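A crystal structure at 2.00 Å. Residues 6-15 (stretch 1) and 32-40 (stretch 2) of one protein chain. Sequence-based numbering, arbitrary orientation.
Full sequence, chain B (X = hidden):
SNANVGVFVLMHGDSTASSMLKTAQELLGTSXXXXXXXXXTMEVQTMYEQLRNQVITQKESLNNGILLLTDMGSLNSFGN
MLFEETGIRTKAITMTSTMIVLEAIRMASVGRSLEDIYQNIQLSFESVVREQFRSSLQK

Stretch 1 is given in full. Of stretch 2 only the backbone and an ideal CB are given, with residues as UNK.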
# COMPACT_ATOMS: atom_id res chain seq x y z
N GLY B 6 13.11 -15.01 -3.19
CA GLY B 6 11.69 -15.31 -3.03
C GLY B 6 10.92 -14.15 -2.40
O GLY B 6 11.26 -13.69 -1.29
N VAL B 7 9.90 -13.69 -3.10
CA VAL B 7 9.10 -12.54 -2.63
C VAL B 7 7.77 -13.03 -2.08
O VAL B 7 7.03 -13.75 -2.78
CB VAL B 7 8.86 -11.51 -3.74
CG1 VAL B 7 8.11 -10.26 -3.19
CG2 VAL B 7 10.17 -11.09 -4.34
N PHE B 8 7.48 -12.67 -0.83
CA PHE B 8 6.20 -13.00 -0.22
C PHE B 8 5.50 -11.73 0.20
O PHE B 8 6.12 -10.85 0.85
CB PHE B 8 6.40 -13.92 1.01
CG PHE B 8 6.87 -15.31 0.64
CD1 PHE B 8 5.97 -16.37 0.60
CD2 PHE B 8 8.21 -15.54 0.32
CE1 PHE B 8 6.40 -17.68 0.26
CE2 PHE B 8 8.66 -16.82 -0.03
CZ PHE B 8 7.75 -17.89 -0.06
N VAL B 9 4.23 -11.60 -0.19
CA VAL B 9 3.47 -10.38 0.15
C VAL B 9 2.41 -10.75 1.18
O VAL B 9 1.52 -11.55 0.89
CB VAL B 9 2.78 -9.74 -1.13
CG1 VAL B 9 2.13 -8.43 -0.76
CG2 VAL B 9 3.78 -9.53 -2.29
N LEU B 10 2.51 -10.18 2.39
CA LEU B 10 1.58 -10.51 3.48
C LEU B 10 0.91 -9.25 4.00
O LEU B 10 1.60 -8.32 4.43
CB LEU B 10 2.31 -11.20 4.65
CG LEU B 10 2.36 -12.74 4.56
CD1 LEU B 10 3.28 -13.17 3.45
CD2 LEU B 10 2.81 -13.36 5.89
N MSE B 11 -0.43 -9.21 3.94
CA MSE B 11 -1.18 -8.00 4.34
C MSE B 11 -2.49 -8.29 5.05
O MSE B 11 -3.09 -9.35 4.88
CB MSE B 11 -1.42 -7.07 3.12
CG MSE B 11 -0.15 -6.53 2.53
SE MSE B 11 -0.41 -5.52 0.93
CE MSE B 11 1.47 -5.12 0.61
N HIS B 12 -2.95 -7.33 5.85
CA HIS B 12 -4.22 -7.45 6.52
C HIS B 12 -5.36 -7.30 5.51
O HIS B 12 -5.26 -6.48 4.59
CB HIS B 12 -4.36 -6.32 7.55
CG HIS B 12 -3.39 -6.43 8.68
ND1 HIS B 12 -2.02 -6.34 8.50
CD2 HIS B 12 -3.59 -6.57 10.01
CE1 HIS B 12 -1.42 -6.45 9.67
NE2 HIS B 12 -2.35 -6.60 10.61
N GLY B 13 -6.44 -8.06 5.69
CA GLY B 13 -7.63 -7.88 4.86
C GLY B 13 -7.79 -9.06 3.93
O GLY B 13 -6.94 -9.95 3.94
N ASP B 14 -8.86 -9.05 3.13
CA ASP B 14 -9.22 -10.23 2.33
C ASP B 14 -8.42 -10.44 1.05
O ASP B 14 -8.23 -11.58 0.65
CB ASP B 14 -10.72 -10.20 2.00
CG ASP B 14 -11.61 -10.41 3.23
OD1 ASP B 14 -11.12 -10.92 4.26
OD2 ASP B 14 -12.79 -10.06 3.16
N SER B 15 -8.01 -9.35 0.38
CA SER B 15 -7.41 -9.47 -0.95
C SER B 15 -6.42 -8.36 -1.33
O SER B 15 -6.06 -8.23 -2.51
CB SER B 15 -8.50 -9.55 -2.03
OG SER B 15 -9.17 -8.31 -2.15
N UNK B 32 5.85 -15.17 -10.75
CA UNK B 32 6.64 -15.37 -9.53
C UNK B 32 6.12 -14.48 -8.37
O UNK B 32 5.44 -13.48 -8.60
CB UNK B 32 8.11 -15.07 -9.81
N UNK B 33 6.44 -14.85 -7.14
CA UNK B 33 5.93 -14.13 -5.97
C UNK B 33 4.74 -14.88 -5.40
O UNK B 33 4.03 -15.58 -6.12
CB UNK B 33 5.54 -12.70 -6.33
N UNK B 34 4.52 -14.71 -4.10
CA UNK B 34 3.47 -15.39 -3.38
C UNK B 34 2.76 -14.36 -2.53
O UNK B 34 3.43 -13.61 -1.81
CB UNK B 34 4.02 -16.54 -2.53
N UNK B 35 1.43 -14.31 -2.61
CA UNK B 35 0.66 -13.42 -1.72
C UNK B 35 -0.18 -14.20 -0.71
O UNK B 35 -0.71 -15.27 -1.04
CB UNK B 35 -0.25 -12.51 -2.55
N UNK B 36 -0.30 -13.67 0.51
CA UNK B 36 -1.14 -14.32 1.52
C UNK B 36 -1.89 -13.21 2.20
O UNK B 36 -1.28 -12.23 2.62
CB UNK B 36 -0.33 -15.15 2.52
N UNK B 37 -3.20 -13.38 2.35
CA UNK B 37 -4.05 -12.34 2.93
C UNK B 37 -4.38 -12.78 4.33
O UNK B 37 -4.74 -13.94 4.53
CB UNK B 37 -5.32 -12.10 2.11
N UNK B 38 -4.28 -11.88 5.29
CA UNK B 38 -4.67 -12.21 6.66
C UNK B 38 -6.01 -11.56 6.97
O UNK B 38 -6.05 -10.35 7.26
CB UNK B 38 -3.60 -11.76 7.66
N UNK B 39 -7.10 -12.34 6.91
CA UNK B 39 -8.37 -11.71 7.15
C UNK B 39 -8.49 -11.35 8.63
O UNK B 39 -7.70 -11.81 9.48
CB UNK B 39 -9.52 -12.62 6.71
N UNK B 40 -9.43 -10.48 8.94
CA UNK B 40 -9.41 -9.87 10.27
C UNK B 40 -9.66 -10.86 11.42
O UNK B 40 -9.19 -10.63 12.51
CB UNK B 40 -10.46 -8.76 10.33

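The backbone of stretch 2 runs parallel to strand 6-12, the axes 4.6 Å apart at closest approach and inclined by 17°.

Position 32 lies beyond the paired region. Its ideal CB has no stretch 1 atom within 5.5 Å, so the contact barely restricts the choice. The residue is Ile32.

Position 33 has phi/psi of 99/153, where a CB would jam against the carbonyl O of the preceding residue. That by itself calls for glycine, and Gly33 is found; its CA makes a CA-H...O contact with Val7 O at 3.4 Å.

At 34 the backbone N donates to Val7 O (3.0 Å) and the backbone O accepts from Val9 N (2.7 Å). The CB lies on the Phe8 side of the sheet, 3.7 Å from Phe8 CD1. A beta-branched or modest apolar residue would suit the ring, and a hydroxyl is tolerable near Val7 O. Thr34 packs its CB obliquely to the ring, 3.6 Å from Phe8 CD1, while a water bridges Thr34 and Val7, 2.8 Å from Thr34 OG1 and donating to Val7 O at 3.0 Å.

Position 35 turns to the Val9 side, its ideal CB 4.0 Å from Val9 O. Alanine, valine or another apolar residue is plausible. Ala35 sets its CB 4.3 Å from Val9 CB.

At 36 the N donates to Val9 O (2.8 Å), and the O receives a weak bond from Met11 N (3.4 Å). The CB, 4.1 Å from Leu10 CG, favours an apolar chain such as leucine, isoleucine or methionine. Met36, a selenomethionine, places CG 3.8 Å from Leu10 CD1.

Position 37 has its ideal CB tight against two carbonyls, 3.3 Å from both Gly13 O and Asp14 O. This acceptor-rich setting suits a polar side chain, asparagine or serine among others. Asn37, chi1 -59°, holds OD1 3.4 Å from Ser15 CA; a water lies 2.8 Å from Asn37 OD1 and 3.2 Å from Gly13 O, with more acceptors in its reach than protons to give.

Position 38 is anchored twice, N to Met11 O and O from Gly13 N, both 2.8 Å. Its CB shares the His12 side of the sheet, where a flexible apolar or aromatic chain could cover the imidazole. Met38, also selenomethionine, does so: CE lies 3.6 Å from the His12 ring centroid, 25° off the normal, a CH-pi contact.

At 39, phi -72° permits proline, though small residues also fit. Pro39 CB lies 3.5 Å from Asp14 OD1.

At 40 the ideal CB has no stretch 1 atom within 5.5 Å, so many side chains would do; the residue is Leu40, whose N donates to a water 2.8 Å away that donates in turn to Asp14 OD1, also at 2.8 Å.

Stretch 2 32-40: IGTAMNMPL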
# COMPACT_ATOMS: atom_id res chain seq x y z
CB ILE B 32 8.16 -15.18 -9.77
CG1 ILE B 32 8.48 -13.71 -10.00
CG2 ILE B 32 8.66 -16.06 -10.95
CD1 ILE B 32 9.68 -13.28 -9.25
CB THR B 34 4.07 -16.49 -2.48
OG1 THR B 34 4.70 -17.46 -3.31
CG2 THR B 34 3.00 -17.15 -1.63
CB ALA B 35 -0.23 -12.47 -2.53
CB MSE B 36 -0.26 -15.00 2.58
CG MSE B 36 0.90 -15.79 1.98
SE MSE B 36 1.62 -17.06 3.27
CE MSE B 36 1.77 -18.55 2.02
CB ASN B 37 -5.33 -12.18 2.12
CG ASN B 37 -5.06 -11.81 0.66
OD1 ASN B 37 -4.52 -10.74 0.36
ND2 ASN B 37 -5.37 -12.73 -0.24
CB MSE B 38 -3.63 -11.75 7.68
CG MSE B 38 -3.94 -12.27 9.10
SE MSE B 38 -2.51 -11.76 10.32
CE MSE B 38 -3.01 -9.88 10.51
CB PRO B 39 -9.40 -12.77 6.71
CG PRO B 39 -8.70 -14.10 6.94
CD PRO B 39 -7.24 -13.78 6.59
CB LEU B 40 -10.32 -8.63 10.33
CG LEU B 40 -9.74 -7.39 9.60
CD1 LEU B 40 -10.71 -6.21 9.61
CD2 LEU B 40 -8.33 -6.94 10.13
O HOH W 1 7.29 -16.60 -3.70
O HOH W 2 -4.67 -8.65 2.15
O HOH W 3 -11.08 -9.65 6.79
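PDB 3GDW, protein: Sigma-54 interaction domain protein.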